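Long-range contacts in alpha-1,2-mannosidase (Bacteroides thetaiotaomicron, PDB 2WW2), which hydrolyses alpha-linked mannosides as a calcium-dependent, inverting glycoside hydrolase of family 92 from a human gut symbiont: residues H190-Y195 / L219-P224; M186-P191 / E227-R232; I82-G87 / F133-P138. All blocks are in the same frame, centred on the assembly; numbering follows the deposited sequence. Where two conformers were deposited one is given.

In the fold
Followed from the N terminus, interaction 3 comes first: 82-87 meets 133-138 and closes a loop of 45 residues before either of the other contacts opens. Interaction 2 then joins 186-191 to 227-232, and interaction 1, between 190-195 and 219-224, lies within that span as a shorter loop of 23 residues, so the two nest and share H190 and P191 without crossing. The backbone of 229-236 also pairs with 130-136, which links interaction 2 directly to interaction 3, while F221 and F188 pack ring against ring between interactions 1 and 2. Interactions 1 and 2 pair antiparallel strands edge to edge; interaction 3 packs two unpaired strands, running nearly the same way, face to face, all within the N-terminal domain.

Interaction 1. Residues H190-Y195 / L219-P224; sequences HPVIEY and LKFDVP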
# COMPACT_ATOMS: atom_id res chain seq x y z
N HIS A 190 45.74 38.97 -10.55
CA HIS A 190 46.22 40.07 -9.71
C HIS A 190 47.32 39.59 -8.77
O HIS A 190 47.42 38.40 -8.49
CB HIS A 190 45.04 40.64 -8.92
CG HIS A 190 44.16 41.55 -9.72
ND1 HIS A 190 43.25 41.09 -10.64
CD2 HIS A 190 44.06 42.91 -9.74
CE1 HIS A 190 42.63 42.11 -11.20
NE2 HIS A 190 43.10 43.23 -10.66
N PRO A 191 48.16 40.52 -8.30
CA PRO A 191 49.27 40.18 -7.41
C PRO A 191 48.82 39.47 -6.15
O PRO A 191 47.81 39.85 -5.53
CB PRO A 191 49.83 41.55 -7.00
CG PRO A 191 49.45 42.46 -8.14
CD PRO A 191 48.15 41.96 -8.66
N VAL A 192 49.59 38.46 -5.77
CA VAL A 192 49.36 37.70 -4.56
C VAL A 192 50.10 38.39 -3.42
O VAL A 192 51.32 38.33 -3.35
CB VAL A 192 49.88 36.26 -4.73
CG1 VAL A 192 49.75 35.47 -3.42
CG2 VAL A 192 49.14 35.56 -5.87
N ILE A 193 49.37 39.06 -2.54
CA ILE A 193 49.96 39.87 -1.48
C ILE A 193 50.46 39.03 -0.31
O ILE A 193 51.55 39.29 0.21
CB ILE A 193 48.94 40.89 -0.95
CG1 ILE A 193 48.35 41.68 -2.11
CG2 ILE A 193 49.59 41.83 0.07
CD1 ILE A 193 49.37 42.27 -3.05
N GLU A 194 49.66 38.05 0.11
CA GLU A 194 50.06 37.11 1.16
C GLU A 194 49.60 35.70 0.76
O GLU A 194 48.76 35.55 -0.12
CB GLU A 194 49.50 37.51 2.54
CG GLU A 194 49.96 38.91 2.98
CD GLU A 194 49.26 39.43 4.24
OE1 GLU A 194 48.79 38.61 5.05
OE2 GLU A 194 49.19 40.66 4.41
N TYR A 195 50.18 34.67 1.37
CA TYR A 195 49.91 33.31 0.94
C TYR A 195 50.38 32.37 2.05
O TYR A 195 51.12 32.77 2.96
CB TYR A 195 50.66 33.01 -0.36
CG TYR A 195 52.05 33.63 -0.32
CD1 TYR A 195 53.12 32.95 0.24
CD2 TYR A 195 52.27 34.93 -0.79
CE1 TYR A 195 54.39 33.53 0.31
CE2 TYR A 195 53.52 35.53 -0.72
CZ TYR A 195 54.57 34.82 -0.17
OH TYR A 195 55.82 35.40 -0.10
N LEU A 219 45.68 32.28 -0.89
CA LEU A 219 46.26 33.44 -1.53
C LEU A 219 45.40 34.61 -1.11
O LEU A 219 44.18 34.49 -1.07
CB LEU A 219 46.18 33.28 -3.05
CG LEU A 219 46.98 32.08 -3.55
CD1 LEU A 219 46.06 30.88 -3.76
CD2 LEU A 219 47.68 32.45 -4.83
N LYS A 220 46.05 35.73 -0.76
CA LYS A 220 45.34 36.94 -0.38
C LYS A 220 45.59 38.02 -1.43
O LYS A 220 46.72 38.17 -1.91
CB LYS A 220 45.84 37.41 0.99
CG LYS A 220 45.07 38.58 1.59
CD LYS A 220 45.66 38.90 2.97
CE LYS A 220 44.70 39.68 3.84
NZ LYS A 220 44.49 41.06 3.32
N PHE A 221 44.55 38.77 -1.79
CA PHE A 221 44.66 39.77 -2.87
C PHE A 221 44.35 41.18 -2.41
O PHE A 221 43.94 41.41 -1.28
CB PHE A 221 43.76 39.39 -4.06
CG PHE A 221 44.08 38.04 -4.63
CD1 PHE A 221 45.07 37.89 -5.59
CD2 PHE A 221 43.44 36.90 -4.15
CE1 PHE A 221 45.38 36.64 -6.10
CE2 PHE A 221 43.74 35.65 -4.64
CZ PHE A 221 44.71 35.51 -5.61
N ASP A 222 44.57 42.13 -3.31
CA ASP A 222 44.22 43.52 -3.06
C ASP A 222 43.66 44.09 -4.35
O ASP A 222 44.15 45.11 -4.86
CB ASP A 222 45.43 44.32 -2.60
CG ASP A 222 45.05 45.67 -2.06
OD1 ASP A 222 43.86 45.86 -1.72
OD2 ASP A 222 45.94 46.54 -1.96
N VAL A 223 42.66 43.41 -4.89
CA VAL A 223 42.01 43.85 -6.12
C VAL A 223 41.38 45.23 -5.90
O VAL A 223 40.63 45.41 -4.94
CB VAL A 223 40.92 42.86 -6.56
CG1 VAL A 223 40.27 43.34 -7.89
CG2 VAL A 223 41.49 41.44 -6.70
N PRO A 224 41.67 46.20 -6.78
CA PRO A 224 41.06 47.52 -6.54
C PRO A 224 39.55 47.53 -6.77
O PRO A 224 39.03 46.75 -7.57
CB PRO A 224 41.77 48.45 -7.55
CG PRO A 224 42.91 47.63 -8.17
CD PRO A 224 42.57 46.17 -7.95
O HOH W 1 46.05 41.81 -5.71
O HOH W 2 47.26 42.21 3.34
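The imidazole of H190 carries V223 CG1 over one face, 4.0 Å above the plane and offset toward the rim, while P224 CD approaches the ring obliquely. In the same ring, NE2 is held by E227. The second flat group, the phenyl of F221, meets carbonyl oxygens rather than another ring of this pair: H190 O lies in its plane at the edge, 3.6 Å from CE1, and P191 O stands obliquely at 3.4 Å from CD1. The in-plane approach of H190 O sets it against the slightly positive C-H rim. An alanine in place of H190 would probably leave E227 without its ring N-H partner and open a gap beside V223 and P224.

Farther along, apolar branches take over. V192 CG2, anti to its own carbonyl carbon, touches L219 CD2 at 3.6 Å and also reaches the F221 ring, which packs at CZ against F188 of strand 182-188. On the other side of the chain, E194 and K220 lie side by side and point the same way. Their charged ends are bridged by a water, which donates to E194 OE2 at 2.7 Å and accepts from K220 NZ; D142 offers that amine a further, weak ion pair. Another water links P191 O to D222 N, filling in where the two backbones have diverged.

Two backbone bonds join the strands. I193 N donates to K220 O at 2.9 Å, almost straight out from the carbonyl, and K220 N donates to E194 O at 2.8 Å. I193 and E194 thus both face the single residue K220, a classic beta bulge in the antiparallel pairing of 194-198 with 216-221, in the galactose-mutarotase-like N-terminal domain of family 92.

Interaction 2. Residues M186-P191 / E227-R232; sequences MEFSHP and EKLTIR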
# COMPACT_ATOMS: atom_id res chain seq x y z
N MET A 186 46.91 26.68 -11.90
CA MET A 186 46.03 27.83 -12.02
C MET A 186 46.81 29.13 -11.97
O MET A 186 47.93 29.19 -11.45
CB MET A 186 44.96 27.79 -10.94
CG MET A 186 45.48 27.96 -9.55
SD MET A 186 44.18 27.72 -8.33
CE MET A 186 44.14 25.94 -8.29
N GLU A 187 46.22 30.17 -12.52
CA GLU A 187 46.89 31.44 -12.60
C GLU A 187 45.90 32.49 -12.14
O GLU A 187 44.71 32.36 -12.41
CB GLU A 187 47.29 31.70 -14.05
CG GLU A 187 47.99 33.03 -14.26
CD GLU A 187 48.15 33.37 -15.72
OE1 GLU A 187 47.15 33.34 -16.47
OE2 GLU A 187 49.28 33.65 -16.13
N PHE A 188 46.38 33.50 -11.41
CA PHE A 188 45.54 34.58 -10.91
C PHE A 188 45.92 35.87 -11.63
O PHE A 188 47.10 36.12 -11.92
CB PHE A 188 45.69 34.73 -9.38
CG PHE A 188 45.29 33.48 -8.61
CD1 PHE A 188 44.02 33.36 -8.08
CD2 PHE A 188 46.16 32.42 -8.47
CE1 PHE A 188 43.63 32.21 -7.40
CE2 PHE A 188 45.78 31.26 -7.78
CZ PHE A 188 44.52 31.16 -7.24
N SER A 189 44.92 36.71 -11.89
CA SER A 189 45.16 37.91 -12.67
C SER A 189 45.85 39.02 -11.87
O SER A 189 46.47 39.91 -12.45
CB SER A 189 43.83 38.43 -13.23
OG SER A 189 42.93 38.72 -12.17
N HIS A 190 45.74 38.97 -10.55
CA HIS A 190 46.22 40.07 -9.71
C HIS A 190 47.32 39.59 -8.77
O HIS A 190 47.42 38.40 -8.49
CB HIS A 190 45.04 40.64 -8.92
CG HIS A 190 44.16 41.55 -9.72
ND1 HIS A 190 43.25 41.09 -10.64
CD2 HIS A 190 44.06 42.91 -9.74
CE1 HIS A 190 42.63 42.11 -11.20
NE2 HIS A 190 43.10 43.23 -10.66
N PRO A 191 48.16 40.52 -8.30
CA PRO A 191 49.27 40.18 -7.41
C PRO A 191 48.82 39.47 -6.15
O PRO A 191 47.81 39.85 -5.53
CB PRO A 191 49.83 41.55 -7.00
CG PRO A 191 49.45 42.46 -8.14
CD PRO A 191 48.15 41.96 -8.66
N GLU A 227 37.36 46.39 -10.00
CA GLU A 227 38.04 45.34 -10.76
C GLU A 227 37.62 43.95 -10.27
O GLU A 227 37.09 43.81 -9.19
CB GLU A 227 39.57 45.50 -10.70
CG GLU A 227 40.08 46.79 -11.36
CD GLU A 227 41.60 46.82 -11.50
OE1 GLU A 227 42.27 45.79 -11.27
OE2 GLU A 227 42.13 47.89 -11.84
N LYS A 228 37.86 42.93 -11.09
CA LYS A 228 37.51 41.56 -10.73
C LYS A 228 38.76 40.70 -10.85
O LYS A 228 39.62 40.97 -11.69
CB LYS A 228 36.40 41.02 -11.64
CG LYS A 228 35.08 41.81 -11.53
CD LYS A 228 34.00 41.21 -12.44
CE LYS A 228 34.35 41.42 -13.92
NZ LYS A 228 33.23 40.99 -14.82
N LEU A 229 38.85 39.68 -10.00
CA LEU A 229 39.93 38.71 -10.09
C LEU A 229 39.53 37.67 -11.12
O LEU A 229 38.39 37.18 -11.11
CB LEU A 229 40.10 38.01 -8.74
CG LEU A 229 41.19 36.94 -8.64
CD1 LEU A 229 42.59 37.59 -8.66
CD2 LEU A 229 41.00 36.11 -7.38
N THR A 230 40.45 37.32 -12.02
CA THR A 230 40.25 36.18 -12.89
C THR A 230 41.13 35.03 -12.41
O THR A 230 42.28 35.25 -12.01
CB THR A 230 40.61 36.51 -14.35
OG1 THR A 230 39.71 37.51 -14.84
CG2 THR A 230 40.49 35.28 -15.22
N ILE A 231 40.59 33.82 -12.40
CA ILE A 231 41.37 32.63 -12.06
C ILE A 231 41.25 31.70 -13.25
O ILE A 231 40.14 31.39 -13.68
CB ILE A 231 40.80 31.87 -10.85
CG1 ILE A 231 40.53 32.82 -9.68
CG2 ILE A 231 41.79 30.74 -10.40
CD1 ILE A 231 39.90 32.14 -8.45
N ARG A 232 42.39 31.26 -13.78
CA ARG A 232 42.40 30.35 -14.93
C ARG A 232 42.99 29.06 -14.45
O ARG A 232 44.00 29.09 -13.75
CB ARG A 232 43.28 30.90 -16.06
CG ARG A 232 42.84 32.26 -16.56
CD ARG A 232 43.82 32.85 -17.61
NE ARG A 232 43.38 34.22 -17.88
CZ ARG A 232 43.96 35.29 -17.37
NH1 ARG A 232 45.06 35.17 -16.62
NH2 ARG A 232 43.46 36.50 -17.62
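E187 turns its CG anti to the backbone N (chi1 179°) and R232 turns its own anti to the carbonyl carbon, and the two chains then run side by side, pointing the same way. Their tips form a salt bridge, R232 NH1 to E187 OE1 at 2.8 Å, with NH1 standing above the carboxylate plane and the two flat groups steeply turned against each other. T230 CG2 lies over a face of the guanidinium, whose NE also bonds A254 O. Beneath lies regular antiparallel pairing: E187 and R232 are a hydrogen-bonded pair, with N to O bonds in both directions, and F188 and I231 the non-hydrogen-bonded pair that follows. On that pair's face I231 CG2 comes to 3.8 Å from F188 CE1, an off-centre CH-pi approach made obliquely to the ring.

Where strand 182-188 ends, the S189 side chain takes the acceptor role that a backbone carbonyl would have in regular pairing. Its OG accepts T230 N at 2.9 Å, nearly straight at 175°, while S189 N donates to T230 O. The same OG shares a 2.8 Å hydrogen bond with H190 ND1, which helps fix the imidazole's rotation. H190 NE2 in turn donates in its ring plane to E227 OE1, 2.8 Å away.

Interaction 3. Residues I82-G87 / F133-P138; sequences IMPLAG and FEVSFP
L85 O is the polar atom that comes nearest across this contact, and what it meets is a ring edge: F137 CE1 lies 3.6 Å from L85 O, close to the ring plane. No hydrogen bond passes between 82-87 and 133-138, so this contact of a carbonyl with an aromatic C-H rim is as polar as the pair becomes. The F137 ring is backed within its own segment by V135 CG1, which sits over the ring centre, 3.7 Å above the plane.

Everything else is carbon on carbon. I82 crosses F133 at a slant, its CD1 at 3.8 Å from F133 CE2, while its CG2 branch hangs over one face of the ring, offset toward the rim. P84 presents CB between the two methyl groups of V135, 3.8 Å from CG1 and 3.9 Å from CG2. At the far end A86 CB meets P138 CG at 3.4 Å, tighter than usual for two carbons.

The two chains run within 12° of each other in direction, but they are not bonded neighbours. Their CA atoms draw together from 9.5 Å at I82 and F133 to 6.6 Å at A86 and F137. Strand 80-86 pairs instead with 60-67 and 143-148, and strand 130-136 with 121-126 and 229-236, so the contact is one sheet layer packing on another, as in a beta sandwich. E134, on the side of its strand turned from the contact, spends its carboxylate on K228, S123 and Q121.

With no hydrogen bond between the two segments, their fit to each other depends on shape, while each strand is held by its own sheet neighbours. Methyl groups, proline rings and the two phenyl rings make up the meeting, which is largely buried and probably owes its stability to the exclusion of water.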
# COMPACT_ATOMS: atom_id res chain seq x y z
N ILE A 82 38.32 25.19 -5.53
CA ILE A 82 38.77 26.56 -5.41
C ILE A 82 37.62 27.30 -4.71
O ILE A 82 36.47 27.07 -5.05
CB ILE A 82 38.98 27.16 -6.82
CG1 ILE A 82 40.22 26.56 -7.49
CG2 ILE A 82 39.08 28.67 -6.76
CD1 ILE A 82 40.28 26.84 -9.00
N MET A 83 37.94 28.14 -3.73
CA MET A 83 36.90 28.83 -2.97
C MET A 83 37.33 30.26 -2.67
O MET A 83 38.22 30.50 -1.86
CB MET A 83 36.58 28.09 -1.66
CG MET A 83 35.44 28.72 -0.89
SD MET A 83 33.91 28.79 -1.87
CE MET A 83 32.79 29.38 -0.62
N PRO A 84 36.69 31.24 -3.33
CA PRO A 84 36.98 32.61 -2.93
C PRO A 84 36.28 32.93 -1.60
O PRO A 84 35.21 32.39 -1.32
CB PRO A 84 36.41 33.44 -4.09
CG PRO A 84 35.37 32.57 -4.71
CD PRO A 84 35.77 31.13 -4.46
N LEU A 85 36.90 33.77 -0.77
CA LEU A 85 36.35 34.11 0.53
C LEU A 85 36.53 35.61 0.79
O LEU A 85 37.55 36.18 0.42
CB LEU A 85 37.07 33.35 1.65
CG LEU A 85 36.91 31.82 1.74
CD1 LEU A 85 37.85 31.30 2.82
CD2 LEU A 85 35.44 31.40 2.04
N ALA A 86 35.56 36.22 1.45
CA ALA A 86 35.70 37.59 1.88
C ALA A 86 35.72 37.59 3.39
O ALA A 86 34.98 36.84 4.04
CB ALA A 86 34.53 38.43 1.38
N GLY A 87 36.59 38.43 3.96
CA GLY A 87 36.61 38.61 5.40
C GLY A 87 37.53 37.64 6.10
O GLY A 87 38.73 37.82 6.11
N PHE A 133 37.34 31.51 -13.72
CA PHE A 133 36.47 32.14 -12.74
C PHE A 133 36.59 33.66 -12.87
O PHE A 133 37.65 34.17 -13.24
CB PHE A 133 36.94 31.84 -11.30
CG PHE A 133 36.74 30.41 -10.84
CD1 PHE A 133 35.86 30.11 -9.80
CD2 PHE A 133 37.46 29.37 -11.43
CE1 PHE A 133 35.68 28.80 -9.36
CE2 PHE A 133 37.28 28.04 -10.99
CZ PHE A 133 36.40 27.76 -9.96
N GLU A 134 35.53 34.38 -12.50
CA GLU A 134 35.67 35.79 -12.17
C GLU A 134 35.28 35.87 -10.69
O GLU A 134 34.43 35.10 -10.24
CB GLU A 134 34.70 36.66 -12.99
CG GLU A 134 33.22 36.40 -12.57
CD GLU A 134 32.17 37.15 -13.38
OE1 GLU A 134 32.48 38.27 -13.89
OE2 GLU A 134 31.03 36.62 -13.49
N VAL A 135 35.92 36.74 -9.92
CA VAL A 135 35.48 36.96 -8.55
C VAL A 135 35.35 38.47 -8.32
O VAL A 135 36.27 39.21 -8.64
CB VAL A 135 36.47 36.39 -7.50
CG1 VAL A 135 35.92 36.66 -6.09
CG2 VAL A 135 36.76 34.88 -7.72
N SER A 136 34.20 38.91 -7.82
CA SER A 136 34.00 40.28 -7.39
C SER A 136 33.98 40.33 -5.85
O SER A 136 33.02 39.86 -5.22
CB SER A 136 32.68 40.80 -7.96
OG SER A 136 32.48 42.15 -7.64
N PHE A 137 35.02 40.88 -5.23
CA PHE A 137 35.12 40.88 -3.76
C PHE A 137 34.35 42.07 -3.17
O PHE A 137 34.37 43.14 -3.75
CB PHE A 137 36.60 41.00 -3.32
CG PHE A 137 37.42 39.75 -3.54
CD1 PHE A 137 37.32 38.67 -2.67
CD2 PHE A 137 38.29 39.66 -4.60
CE1 PHE A 137 38.07 37.53 -2.86
CE2 PHE A 137 39.06 38.53 -4.80
CZ PHE A 137 38.93 37.46 -3.93
N PRO A 138 33.72 41.89 -2.00
CA PRO A 138 33.09 43.06 -1.36
C PRO A 138 34.15 44.06 -0.95
O PRO A 138 35.21 43.68 -0.47
CB PRO A 138 32.40 42.50 -0.11
CG PRO A 138 32.83 41.06 0.01
CD PRO A 138 33.48 40.63 -1.27